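Local atomic coordinates of hydrolase, isochorismatase family (Pseudomonas putida, PDB entry 4L07), a protein that probably hydrolyses maleamate to maleate and ammonia, as an amide-cleaving member of the isochorismatase family of cysteine hydrolases. Residues K52-L57 with K201-V206; V164-D169 with A181-I186; V139-A144 with R151-D156; I25-S30 with A119-G124. All coordinates share one frame; numbering follows the deposited sequence.

Contact 1 (K52-L57 with K201-V206); sequences KEICDL and KWLRSV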
loop_
_atom_site.group_PDB
_atom_site.type_symbol
_atom_site.label_atom_id
_atom_site.label_comp_id
_atom_site.label_asym_id
_atom_site.label_seq_id
_atom_site.Cartn_x
_atom_site.Cartn_y
_atom_site.Cartn_z
ATOM N N LYS A 52 -17.681 18.490 -14.979
ATOM C CA LYS A 52 -17.892 19.759 -14.262
ATOM C C LYS A 52 -19.276 19.810 -13.606
ATOM O O LYS A 52 -19.411 20.250 -12.465
ATOM C CB LYS A 52 -17.689 20.966 -15.187
ATOM C CG LYS A 52 -17.832 22.314 -14.483
ATOM C CD LYS A 52 -17.517 23.473 -15.416
ATOM C CE LYS A 52 -17.710 24.826 -14.732
ATOM N NZ LYS A 52 -19.104 25.036 -14.236
ATOM N N GLU A 53 -20.295 19.347 -14.328
ATOM C CA GLU A 53 -21.661 19.300 -13.803
ATOM C C GLU A 53 -21.761 18.406 -12.566
ATOM O O GLU A 53 -22.359 18.789 -11.559
ATOM C CB GLU A 53 -22.640 18.836 -14.887
ATOM C CG GLU A 53 -22.711 19.762 -16.090
ATOM C CD GLU A 53 -23.732 19.324 -17.127
ATOM O OE1 GLU A 53 -23.796 18.114 -17.452
ATOM O OE2 GLU A 53 -24.468 20.200 -17.629
ATOM N N ILE A 54 -21.158 17.223 -12.647
ATOM C CA ILE A 54 -21.124 16.285 -11.529
ATOM C C ILE A 54 -20.406 16.882 -10.314
ATOM O O ILE A 54 -20.930 16.843 -9.195
ATOM C CB ILE A 54 -20.483 14.937 -11.945
ATOM C CG1 ILE A 54 -21.410 14.181 -12.905
ATOM C CG2 ILE A 54 -20.184 14.075 -10.724
ATOM C CD1 ILE A 54 -20.818 12.896 -13.463
ATOM N N CYS A 55 -19.217 17.433 -10.547
ATOM C CA CYS A 55 -18.405 18.030 -9.481
ATOM C C CYS A 55 -19.099 19.234 -8.842
ATOM O O CYS A 55 -19.114 19.359 -7.618
ATOM C CB CYS A 55 -17.026 18.426 -10.005
ATOM S SG CYS A 55 -15.951 17.025 -10.403
ATOM N N ASP A 56 -19.687 20.102 -9.668
ATOM C CA ASP A 56 -20.437 21.257 -9.147
ATOM C C ASP A 56 -21.572 20.848 -8.213
ATOM O O ASP A 56 -21.761 21.463 -7.160
ATOM C CB ASP A 56 -20.966 22.149 -10.280
ATOM C CG ASP A 56 -19.869 22.957 -10.954
ATOM O OD1 ASP A 56 -18.702 22.889 -10.515
ATOM O OD2 ASP A 56 -20.168 23.668 -11.937
ATOM N N LEU A 57 -22.317 19.808 -8.591
ATOM C CA LEU A 57 -23.395 19.292 -7.754
ATOM C C LEU A 57 -22.839 18.677 -6.467
ATOM O O LEU A 57 -23.268 19.033 -5.372
ATOM C CB LEU A 57 -24.227 18.248 -8.506
ATOM C CG LEU A 57 -25.749 18.106 -8.305
ATOM C CD1 LEU A 57 -26.166 16.651 -8.455
ATOM C CD2 LEU A 57 -26.297 18.684 -7.005
ATOM N N LYS A 201 -28.856 12.698 -11.029
ATOM C CA LYS A 201 -30.125 12.343 -10.397
ATOM C C LYS A 201 -29.875 11.589 -9.094
ATOM O O LYS A 201 -30.520 11.861 -8.080
ATOM C CB LYS A 201 -30.979 11.510 -11.363
ATOM C CG LYS A 201 -32.354 11.114 -10.846
ATOM C CD LYS A 201 -33.122 10.328 -11.900
ATOM C CE LYS A 201 -34.344 9.635 -11.316
ATOM N NZ LYS A 201 -35.453 10.589 -11.036
ATOM N N TRP A 202 -28.917 10.661 -9.127
ATOM C CA TRP A 202 -28.547 9.870 -7.957
ATOM C C TRP A 202 -27.997 10.702 -6.820
ATOM O O TRP A 202 -28.380 10.499 -5.667
ATOM C CB TRP A 202 -27.567 8.755 -8.344
ATOM C CG TRP A 202 -27.039 8.001 -7.148
ATOM C CD1 TRP A 202 -27.746 7.168 -6.288
ATOM C CD2 TRP A 202 -25.667 8.016 -6.620
ATOM N NE1 TRP A 202 -26.930 6.679 -5.301
ATOM C CE2 TRP A 202 -25.674 7.148 -5.440
ATOM C CE3 TRP A 202 -24.477 8.637 -6.995
ATOM C CZ2 TRP A 202 -24.532 6.922 -4.687
ATOM C CZ3 TRP A 202 -23.334 8.407 -6.227
ATOM C CH2 TRP A 202 -23.363 7.566 -5.101
ATOM N N LEU A 203 -27.112 11.656 -7.126
ATOM C CA LEU A 203 -26.550 12.534 -6.089
ATOM C C LEU A 203 -27.637 13.370 -5.400
ATOM O O LEU A 203 -27.637 13.507 -4.175
ATOM C CB LEU A 203 -25.442 13.435 -6.652
ATOM C CG LEU A 203 -24.153 12.759 -7.141
ATOM C CD1 LEU A 203 -23.268 13.742 -7.893
ATOM C CD2 LEU A 203 -23.393 12.104 -5.993
ATOM N N ARG A 204 -28.568 13.906 -6.189
ATOM C CA ARG A 204 -29.716 14.650 -5.641
ATOM C C ARG A 204 -30.558 13.764 -4.731
ATOM O O ARG A 204 -31.017 14.204 -3.671
ATOM C CB ARG A 204 -30.580 15.239 -6.762
ATOM C CG ARG A 204 -29.891 16.346 -7.537
ATOM C CD ARG A 204 -30.854 17.116 -8.429
ATOM N NE ARG A 204 -30.164 18.182 -9.157
ATOM C CZ ARG A 204 -29.907 19.397 -8.673
ATOM N NH1 ARG A 204 -30.280 19.736 -7.442
ATOM N NH2 ARG A 204 -29.270 20.283 -9.428
ATOM N N SER A 205 -30.736 12.509 -5.143
ATOM C CA SER A 205 -31.496 11.536 -4.369
ATOM C C SER A 205 -30.864 11.225 -3.004
ATOM O O SER A 205 -31.570 11.202 -1.995
ATOM C CB SER A 205 -31.707 10.252 -5.173
ATOM O OG SER A 205 -32.586 9.380 -4.496
ATOM N N VAL A 206 -29.551 10.997 -2.957
ATOM C CA VAL A 206 -28.906 10.721 -1.659
ATOM C C VAL A 206 -28.884 11.921 -0.718
ATOM O O VAL A 206 -29.018 11.756 0.494
ATOM C CB VAL A 206 -27.531 9.977 -1.753
ATOM C CG1 VAL A 206 -27.201 9.552 -3.177
ATOM C CG2 VAL A 206 -26.392 10.751 -1.091
#
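Two helices lying side by side on one face of the central parallel sheet meet where Ile54 and Leu57 of helix 45-60 face Leu203 and Arg204 of helix 196-207. The segments run nearly parallel, 7° apart, yet their axes come no closer than 10.6 Å, so branched side chains bridge the gap without any hydrogen bond between the two. Leu57 does most of the work. Its CD1 branch rests 3.8 Å from CB of Leu203 and equally close to CG of Arg204, wedged between the roots of two consecutive side chains. The other branch, CD2, lies over the centre of one face of the Arg204 guanidinium, 4.0 Å from CZ. Arg204 can present that flat face because its CG is turned beside its own backbone N (chi1 -68°) and the chain then runs extended to NE, reaching back across the leucine at about a right angle. Nearer the sheet, CG2 of Ile54 meets CD1 of Leu203 at 4.2 Å. With an alanine in place of Leu57, the methyl over the guanidinium face would go and a gap would probably open beside Leu203. On the solvent side, Lys52 and Asp56 form a salt bridge one helical turn apart. Below, Ile54 reaches Ile24 of strand 22-27 and Pro167 of strand 163-172, while Leu203 packs on Pro22, so the pair of helices roofs the middle of the sheet.

Contact 2 (V164-D169 with A181-I186); sequences VLVPAD and ASLYDI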
loop_
_atom_site.group_PDB
_atom_site.type_symbol
_atom_site.label_atom_id
_atom_site.label_comp_id
_atom_site.label_asym_id
_atom_site.label_seq_id
_atom_site.Cartn_x
_atom_site.Cartn_y
_atom_site.Cartn_z
ATOM N N VAL A 164 -18.123 1.350 -6.826
ATOM C CA VAL A 164 -17.652 2.184 -7.926
ATOM C C VAL A 164 -18.691 2.395 -9.019
ATOM O O VAL A 164 -19.286 1.433 -9.527
ATOM C CB VAL A 164 -16.371 1.606 -8.571
ATOM C CG1 VAL A 164 -15.887 2.486 -9.716
ATOM C CG2 VAL A 164 -15.265 1.482 -7.540
ATOM N N LEU A 165 -18.873 3.662 -9.383
ATOM C CA LEU A 165 -19.701 4.050 -10.522
ATOM C C LEU A 165 -18.852 4.804 -11.540
ATOM O O LEU A 165 -18.051 5.671 -11.175
ATOM C CB LEU A 165 -20.859 4.941 -10.053
ATOM C CG LEU A 165 -21.728 4.433 -8.890
ATOM C CD1 LEU A 165 -22.751 5.489 -8.486
ATOM C CD2 LEU A 165 -22.434 3.128 -9.251
ATOM N N VAL A 166 -19.025 4.479 -12.818
ATOM C CA VAL A 166 -18.273 5.139 -13.873
ATOM C C VAL A 166 -19.197 5.693 -14.968
ATOM O O VAL A 166 -19.752 4.926 -15.755
ATOM C CB VAL A 166 -17.160 4.222 -14.452
ATOM C CG1 VAL A 166 -17.714 2.877 -14.871
ATOM C CG2 VAL A 166 -16.432 4.887 -15.613
ATOM N N PRO A 167 -19.379 7.026 -14.997
ATOM C CA PRO A 167 -20.130 7.632 -16.101
ATOM C C PRO A 167 -19.286 7.647 -17.369
ATOM O O PRO A 167 -18.300 8.379 -17.458
ATOM C CB PRO A 167 -20.415 9.055 -15.602
ATOM C CG PRO A 167 -19.381 9.326 -14.562
ATOM C CD PRO A 167 -19.050 8.000 -13.940
ATOM N N ALA A 168 -19.683 6.826 -18.339
ATOM C CA ALA A 168 -18.922 6.620 -19.571
ATOM C C ALA A 168 -18.690 7.920 -20.338
ATOM O O ALA A 168 -17.633 8.111 -20.946
ATOM C CB ALA A 168 -19.620 5.593 -20.456
ATOM N N ASP A 169 -19.673 8.817 -20.282
ATOM C CA ASP A 169 -19.582 10.104 -20.972
ATOM C C ASP A 169 -18.683 11.120 -20.256
ATOM O O ASP A 169 -18.601 12.277 -20.667
ATOM C CB ASP A 169 -20.983 10.684 -21.252
ATOM C CG ASP A 169 -21.775 10.973 -19.987
ATOM O OD1 ASP A 169 -22.626 11.889 -20.021
ATOM O OD2 ASP A 169 -21.565 10.295 -18.960
ATOM N N ALA A 181 -13.132 -1.593 -24.521
ATOM C CA ALA A 181 -12.636 -2.789 -23.849
ATOM C C ALA A 181 -12.594 -2.596 -22.336
ATOM O O ALA A 181 -13.002 -3.482 -21.590
ATOM C CB ALA A 181 -11.263 -3.174 -24.377
ATOM N N SER A 182 -12.116 -1.438 -21.882
ATOM C CA SER A 182 -12.052 -1.191 -20.440
ATOM C C SER A 182 -13.428 -1.013 -19.808
ATOM O O SER A 182 -13.662 -1.497 -18.705
ATOM C CB SER A 182 -11.120 -0.027 -20.096
ATOM O OG SER A 182 -9.806 -0.529 -19.863
ATOM N N LEU A 183 -14.340 -0.345 -20.507
ATOM C CA LEU A 183 -15.702 -0.192 -19.995
ATOM C C LEU A 183 -16.389 -1.540 -19.865
ATOM O O LEU A 183 -17.145 -1.760 -18.927
ATOM C CB LEU A 183 -16.535 0.756 -20.866
ATOM C CG LEU A 183 -16.141 2.236 -20.788
ATOM C CD1 LEU A 183 -17.030 3.047 -21.721
ATOM C CD2 LEU A 183 -16.203 2.780 -19.363
ATOM N N TYR A 184 -16.098 -2.446 -20.795
ATOM C CA TYR A 184 -16.635 -3.804 -20.714
ATOM C C TYR A 184 -16.111 -4.520 -19.469
ATOM O O TYR A 184 -16.898 -5.049 -18.673
ATOM C CB TYR A 184 -16.315 -4.614 -21.976
ATOM C CG TYR A 184 -16.770 -6.058 -21.869
ATOM C CD1 TYR A 184 -18.114 -6.397 -22.033
ATOM C CD2 TYR A 184 -15.861 -7.081 -21.583
ATOM C CE1 TYR A 184 -18.542 -7.713 -21.927
ATOM C CE2 TYR A 184 -16.279 -8.402 -21.475
ATOM C CZ TYR A 184 -17.620 -8.710 -21.653
ATOM O OH TYR A 184 -18.055 -10.008 -21.551
ATOM N N ASP A 185 -14.790 -4.527 -19.300
ATOM C CA ASP A 185 -14.179 -5.178 -18.138
ATOM C C ASP A 185 -14.689 -4.603 -16.821
ATOM O O ASP A 185 -14.925 -5.348 -15.866
ATOM C CB ASP A 185 -12.653 -5.075 -18.181
ATOM C CG ASP A 185 -12.017 -5.948 -19.258
ATOM O OD1 ASP A 185 -12.694 -6.808 -19.885
ATOM O OD2 ASP A 185 -10.806 -5.766 -19.468
ATOM N N ILE A 186 -14.824 -3.276 -16.765
ATOM C CA ILE A 186 -15.341 -2.608 -15.574
ATOM C C ILE A 186 -16.772 -3.072 -15.264
ATOM O O ILE A 186 -17.040 -3.541 -14.160
ATOM C CB ILE A 186 -15.246 -1.067 -15.681
ATOM C CG1 ILE A 186 -13.775 -0.631 -15.640
ATOM C CG2 ILE A 186 -16.031 -0.398 -14.557
ATOM C CD1 ILE A 186 -13.526 0.768 -16.184
#
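Val166 overlaps Ile186 methyl to methyl, its CG1 lying 3.7 Å from CG2 of the isoleucine, the closest approach between strand residues 164-169 and helix residues 181-186. The valine places CG1 between its backbone N and carbonyl carbon (chi1 52°), a rotation that spreads both methyls toward the helix. CG1 thus serves Ile186, while CG2 looks to Leu183 and passes CD2 at 4.3 Å, a looser fit. Ile186 answers with the short branch: CG2, anti to the backbone N, faces the strand. One turn earlier in the helix, Leu183 spreads its two branches between the strand and the break that follows it. Its CD1 branch comes 3.8 Å from CB of Ala168, where a short 3-10 turn interrupts the strand; the small residue is consistent with the near approach of the helix, the CA atoms of Ala168 and Leu183 being 7.5 Å apart. The contact is wholly apolar, and three methyl-to-methyl approaches carry it. Val193 of the next strand packs against Val166, Ala168 and Ile186, closing the cluster from the side. On the outer side of the helix, Ala181 meets Ala181 of the second subunit, so the helix lies between sheet and interface. Strand 163-172, helix 176-189 and strand 192-194 make a beta-alpha-beta crossover, and this seam is the packing of its helix on its first strand.

Contact 3 (V139-A144 with R151-D156); sequences VVVTGA and RATVVD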
loop_
_atom_site.group_PDB
_atom_site.type_symbol
_atom_site.label_atom_id
_atom_site.label_comp_id
_atom_site.label_asym_id
_atom_site.label_seq_id
_atom_site.Cartn_x
_atom_site.Cartn_y
_atom_site.Cartn_z
ATOM N N VAL A 139 -17.718 5.671 -4.823
ATOM C CA VAL A 139 -16.949 6.633 -5.611
ATOM C C VAL A 139 -17.456 6.693 -7.044
ATOM O O VAL A 139 -17.860 5.671 -7.616
ATOM C CB VAL A 139 -15.419 6.378 -5.576
ATOM C CG1 VAL A 139 -14.882 6.538 -4.153
ATOM C CG2 VAL A 139 -15.056 5.005 -6.137
ATOM N N VAL A 140 -17.467 7.899 -7.602
ATOM C CA VAL A 140 -17.738 8.078 -9.023
ATOM C C VAL A 140 -16.418 8.458 -9.689
ATOM O O VAL A 140 -15.765 9.444 -9.308
ATOM C CB VAL A 140 -18.856 9.111 -9.321
ATOM C CG1 VAL A 140 -20.003 9.008 -8.320
ATOM C CG2 VAL A 140 -18.305 10.513 -9.369
ATOM N N VAL A 141 -16.009 7.649 -10.658
ATOM C CA VAL A 141 -14.722 7.845 -11.306
ATOM C C VAL A 141 -14.917 8.425 -12.705
ATOM O O VAL A 141 -15.717 7.918 -13.488
ATOM C CB VAL A 141 -13.896 6.539 -11.361
ATOM C CG1 VAL A 141 -12.509 6.804 -11.935
ATOM C CG2 VAL A 141 -13.766 5.924 -9.974
ATOM N N THR A 142 -14.177 9.495 -12.984
ATOM C CA THR A 142 -14.183 10.193 -14.270
ATOM C C THR A 142 -12.730 10.482 -14.653
ATOM O O THR A 142 -11.835 10.330 -13.828
ATOM C CB THR A 142 -14.927 11.547 -14.168
ATOM O OG1 THR A 142 -14.189 12.447 -13.322
ATOM C CG2 THR A 142 -16.332 11.371 -13.598
ATOM N N GLY A 143 -12.484 10.890 -15.896
ATOM C CA GLY A 143 -11.147 11.331 -16.271
ATOM C C GLY A 143 -10.552 10.782 -17.554
ATOM O O GLY A 143 -11.273 10.374 -18.463
ATOM N N ALA A 144 -9.222 10.788 -17.620
ATOM C CA ALA A 144 -8.483 10.338 -18.796
ATOM C C ALA A 144 -7.253 9.531 -18.379
ATOM O O ALA A 144 -6.571 9.914 -17.433
ATOM C CB ALA A 144 -8.064 11.538 -19.635
ATOM N N ARG A 151 -9.257 3.190 -15.670
ATOM C CA ARG A 151 -9.455 1.768 -15.370
ATOM C C ARG A 151 -8.635 1.342 -14.155
ATOM O O ARG A 151 -9.126 0.606 -13.297
ATOM C CB ARG A 151 -9.107 0.882 -16.568
ATOM C CG ARG A 151 -9.411 -0.596 -16.317
ATOM C CD ARG A 151 -8.276 -1.462 -16.827
ATOM N NE ARG A 151 -8.450 -2.887 -16.499
ATOM C CZ ARG A 151 -9.074 -3.750 -17.290
ATOM N NH1 ARG A 151 -9.189 -5.027 -16.944
ATOM N NH2 ARG A 151 -9.580 -3.332 -18.441
ATOM N N ALA A 152 -7.387 1.801 -14.087
ATOM C CA ALA A 152 -6.509 1.467 -12.957
ATOM C C ALA A 152 -7.073 1.977 -11.631
ATOM O O ALA A 152 -7.001 1.290 -10.592
ATOM C CB ALA A 152 -5.101 2.009 -13.194
ATOM N N THR A 153 -7.636 3.183 -11.667
ATOM C CA THR A 153 -8.233 3.817 -10.486
ATOM C C THR A 153 -9.476 3.051 -10.046
ATOM O O THR A 153 -9.707 2.858 -8.845
ATOM C CB THR A 153 -8.568 5.299 -10.781
ATOM O OG1 THR A 153 -7.349 6.004 -11.034
ATOM C CG2 THR A 153 -9.303 5.971 -9.615
ATOM N N VAL A 154 -10.253 2.602 -11.029
ATOM C CA VAL A 154 -11.481 1.852 -10.780
ATOM C C VAL A 154 -11.180 0.518 -10.106
ATOM O O VAL A 154 -11.803 0.187 -9.098
ATOM C CB VAL A 154 -12.295 1.655 -12.078
ATOM C CG1 VAL A 154 -13.357 0.565 -11.921
ATOM C CG2 VAL A 154 -12.942 2.974 -12.467
ATOM N N VAL A 155 -10.209 -0.220 -10.642
ATOM C CA VAL A 155 -9.788 -1.490 -10.036
ATOM C C VAL A 155 -9.348 -1.280 -8.595
ATOM O O VAL A 155 -9.800 -1.994 -7.692
ATOM C CB VAL A 155 -8.685 -2.189 -10.859
ATOM C CG1 VAL A 155 -8.088 -3.366 -10.090
ATOM C CG2 VAL A 155 -9.249 -2.652 -12.195
ATOM N N ASP A 156 -8.488 -0.287 -8.370
ATOM C CA ASP A 156 -8.039 0.014 -7.011
ATOM C C ASP A 156 -9.146 0.467 -6.063
ATOM O O ASP A 156 -9.120 0.108 -4.881
ATOM C CB ASP A 156 -6.884 1.018 -7.009
ATOM C CG ASP A 156 -5.523 0.339 -6.945
ATOM O OD1 ASP A 156 -5.468 -0.902 -6.807
ATOM O OD2 ASP A 156 -4.496 1.045 -7.036
#
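With CG1 anti to the backbone N (chi1 -175°), Val141 turns both methyls toward helix residues 151-156, and Val154, with its own CG1 anti to the backbone N (chi1 164°), leaves CG2 beside that N to meet them. That single methyl sits in the fork of the strand valine, 3.9 Å from CB of Val141 and about as far from CG1 and CG2. One methyl meets three carbons, and the CA atoms of Val141 and Val154 are 6.8 Å apart. Thr153 supplies the second touch, its CG2 lying 4.0 Å from CG1 of Val141. The threonine divides its two branches by chemistry, since the methyl enters the apolar seam while OG1 hydrogen-bonds to the carbonyl oxygen of Cys149, a turn back in the same helix, and is also hydrogen-bonded to OG of Ser121, so the buried hydroxyl is held from two residues. Every residue that touches here is buried, close to the centre of the chain. Val150 of the same helix also packs on Val141, and Val154 continues onto Val164 of the neighbouring strand. Helix 146-159 therefore spans strands 138-144 and 163-172, as the connecting helix of a beta-alpha-beta unit does, while Arg151 leaves its far side to pair with Asp185 of helix 176-189.

Contact 4 (I25-S30 with A119-G124); sequences IVVDFS and ASSFFG
Ser121 presses its hydroxyl against Val27, with OG 3.6 Å from CG2 and 3.7 Å from CG1 of the valine, so the oxygen sits astride both methyls. The buried hydroxyl is not left to the methyls alone: OG is hydrogen-bonded to OG1 of Thr153, and weakly to Thr68. Beside this pair, CD1 of Ile25 approaches CZ of Phe122 at 4.2 Å, the two side chains crossing at about a right angle. The next shell explains the shape of the loop. OG of Ser120 accepts the backbone N-H of Phe122 at 3.0 Å, with an angle of 155° at the hydrogen, making an ST turn that fixes where the phenylalanine sets out; the same OG is hydrogen-bonded to Asp156. Just past the strand end, Asp28 makes a salt bridge with Lys116 and touches Cys149, a grouping consistent with the Asp-Lys-Cys catalytic triad of the family. Lys116 also donates to the carbonyl oxygen of Ala119, tying the loop to that cluster. Strand 22-27 lies between strands 65-70 and 138-144 in the sheet, and helix 146-159 meets both Val27 and Phe122 on the face where loop 119-124 packs.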
loop_
_atom_site.group_PDB
_atom_site.type_symbol
_atom_site.label_atom_id
_atom_site.label_comp_id
_atom_site.label_asym_id
_atom_site.label_seq_id
_atom_site.Cartn_x
_atom_site.Cartn_y
_atom_site.Cartn_z
ATOM N N ILE A 25 -14.043 11.264 -7.944
ATOM C CA ILE A 25 -12.616 11.246 -8.268
ATOM C C ILE A 25 -12.450 11.637 -9.733
ATOM O O ILE A 25 -12.976 10.968 -10.620
ATOM C CB ILE A 25 -11.976 9.861 -8.022
ATOM C CG1 ILE A 25 -12.317 9.345 -6.617
ATOM C CG2 ILE A 25 -10.471 9.924 -8.277
ATOM C CD1 ILE A 25 -12.081 7.858 -6.430
ATOM N N VAL A 26 -11.733 12.728 -9.970
ATOM C CA VAL A 26 -11.473 13.211 -11.330
ATOM C C VAL A 26 -10.028 12.876 -11.684
ATOM O O VAL A 26 -9.088 13.516 -11.215
ATOM C CB VAL A 26 -11.732 14.725 -11.449
ATOM C CG1 VAL A 26 -11.595 15.191 -12.898
ATOM C CG2 VAL A 26 -13.115 15.052 -10.921
ATOM N N VAL A 27 -9.863 11.845 -12.506
ATOM C CA VAL A 27 -8.542 11.292 -12.802
ATOM C C VAL A 27 -7.837 11.988 -13.966
ATOM O O VAL A 27 -8.238 11.840 -15.124
ATOM C CB VAL A 27 -8.628 9.774 -13.101
ATOM C CG1 VAL A 27 -7.243 9.192 -13.338
ATOM C CG2 VAL A 27 -9.332 9.046 -11.968
ATOM N N ASP A 28 -6.790 12.748 -13.641
ATOM C CA ASP A 28 -5.832 13.262 -14.630
ATOM C C ASP A 28 -6.447 14.068 -15.778
ATOM O O ASP A 28 -6.003 13.946 -16.927
ATOM C CB ASP A 28 -4.977 12.121 -15.210
ATOM C CG ASP A 28 -4.161 11.396 -14.152
ATOM O OD1 ASP A 28 -4.021 11.923 -13.024
ATOM O OD2 ASP A 28 -3.638 10.298 -14.457
ATOM N N PHE A 29 -7.449 14.891 -15.477
ATOM C CA PHE A 29 -7.885 15.915 -16.432
ATOM C C PHE A 29 -6.937 17.124 -16.326
ATOM O O PHE A 29 -7.363 18.252 -16.065
ATOM C CB PHE A 29 -9.352 16.332 -16.215
ATOM C CG PHE A 29 -10.370 15.466 -16.936
ATOM C CD1 PHE A 29 -10.044 14.773 -18.104
ATOM C CD2 PHE A 29 -11.677 15.388 -16.463
ATOM C CE1 PHE A 29 -10.997 13.995 -18.759
ATOM C CE2 PHE A 29 -12.634 14.613 -17.111
ATOM C CZ PHE A 29 -12.291 13.914 -18.263
ATOM N N SER A 30 -5.647 16.858 -16.504
ATOM C CA SER A 30 -4.615 17.894 -16.578
ATOM C C SER A 30 -4.406 18.261 -18.042
ATOM O O SER A 30 -4.784 17.496 -18.932
ATOM C CB SER A 30 -3.309 17.396 -15.958
ATOM O OG SER A 30 -2.765 16.322 -16.705
ATOM N N ALA A 119 -0.367 4.931 -12.821
ATOM C CA ALA A 119 -1.707 4.953 -13.423
ATOM C C ALA A 119 -2.832 5.110 -12.389
ATOM O O ALA A 119 -3.658 6.014 -12.495
ATOM C CB ALA A 119 -1.925 3.706 -14.282
ATOM N N SER A 120 -2.857 4.244 -11.381
ATOM C CA SER A 120 -3.929 4.267 -10.388
ATOM C C SER A 120 -3.846 5.477 -9.462
ATOM O O SER A 120 -2.777 5.805 -8.950
ATOM C CB SER A 120 -3.897 3.012 -9.528
ATOM O OG SER A 120 -4.798 3.167 -8.441
ATOM N N SER A 121 -4.992 6.102 -9.216
ATOM C CA SER A 121 -5.064 7.253 -8.324
ATOM C C SER A 121 -4.796 6.864 -6.873
ATOM O O SER A 121 -4.530 7.726 -6.043
ATOM C CB SER A 121 -6.420 7.933 -8.452
ATOM O OG SER A 121 -6.558 8.464 -9.758
ATOM N N PHE A 122 -4.869 5.564 -6.583
ATOM C CA PHE A 122 -4.665 5.050 -5.220
ATOM C C PHE A 122 -3.236 4.605 -4.968
ATOM O O PHE A 122 -2.797 4.547 -3.815
ATOM C CB PHE A 122 -5.586 3.857 -4.942
ATOM C CG PHE A 122 -7.038 4.215 -4.843
ATOM C CD1 PHE A 122 -7.822 4.332 -5.992
ATOM C CD2 PHE A 122 -7.634 4.420 -3.600
ATOM C CE1 PHE A 122 -9.168 4.656 -5.901
ATOM C CE2 PHE A 122 -8.981 4.743 -3.502
ATOM C CZ PHE A 122 -9.748 4.863 -4.658
ATOM N N PHE A 123 -2.512 4.274 -6.031
ATOM C CA PHE A 123 -1.181 3.707 -5.860
ATOM C C PHE A 123 -0.134 4.734 -5.444
ATOM O O PHE A 123 0.145 5.685 -6.174
ATOM C CB PHE A 123 -0.702 2.929 -7.097
ATOM C CG PHE A 123 0.565 2.165 -6.839
ATOM C CD1 PHE A 123 0.517 0.815 -6.504
ATOM C CD2 PHE A 123 1.801 2.815 -6.841
ATOM C CE1 PHE A 123 1.682 0.119 -6.218
ATOM C CE2 PHE A 123 2.967 2.126 -6.547
ATOM C CZ PHE A 123 2.906 0.772 -6.244
ATOM N N GLY A 124 0.456 4.515 -4.268
ATOM C CA GLY A 124 1.497 5.403 -3.762
ATOM C C GLY A 124 0.974 6.799 -3.479
ATOM O O GLY A 124 1.706 7.770 -3.635
#

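The four contacts divide between the two faces of one parallel sheet. Contact 1 lies on one face, with Cys55 SG 3.5 Å from CG2 of Val26 and Trp202 CZ3 3.7 Å from CD1 of Leu165; contacts 2, 3 and 4 lie on the other. Contacts 2 and 3, with centres about 8 Å apart, are successive strand-helix pairs, joined where Leu165 N probably bonds to Val139 O at 2.9 Å. The centres of contacts 3 and 4 are about 7 Å apart, and Thr142 O probably takes the N-H of Val27 at 2.8 Å. Contact 4 adjoins the probable active site, whereas the centre of contact 1 lies about 20 Å from that of contact 4. Contacts 2, 3 and 4 also reach the second subunit.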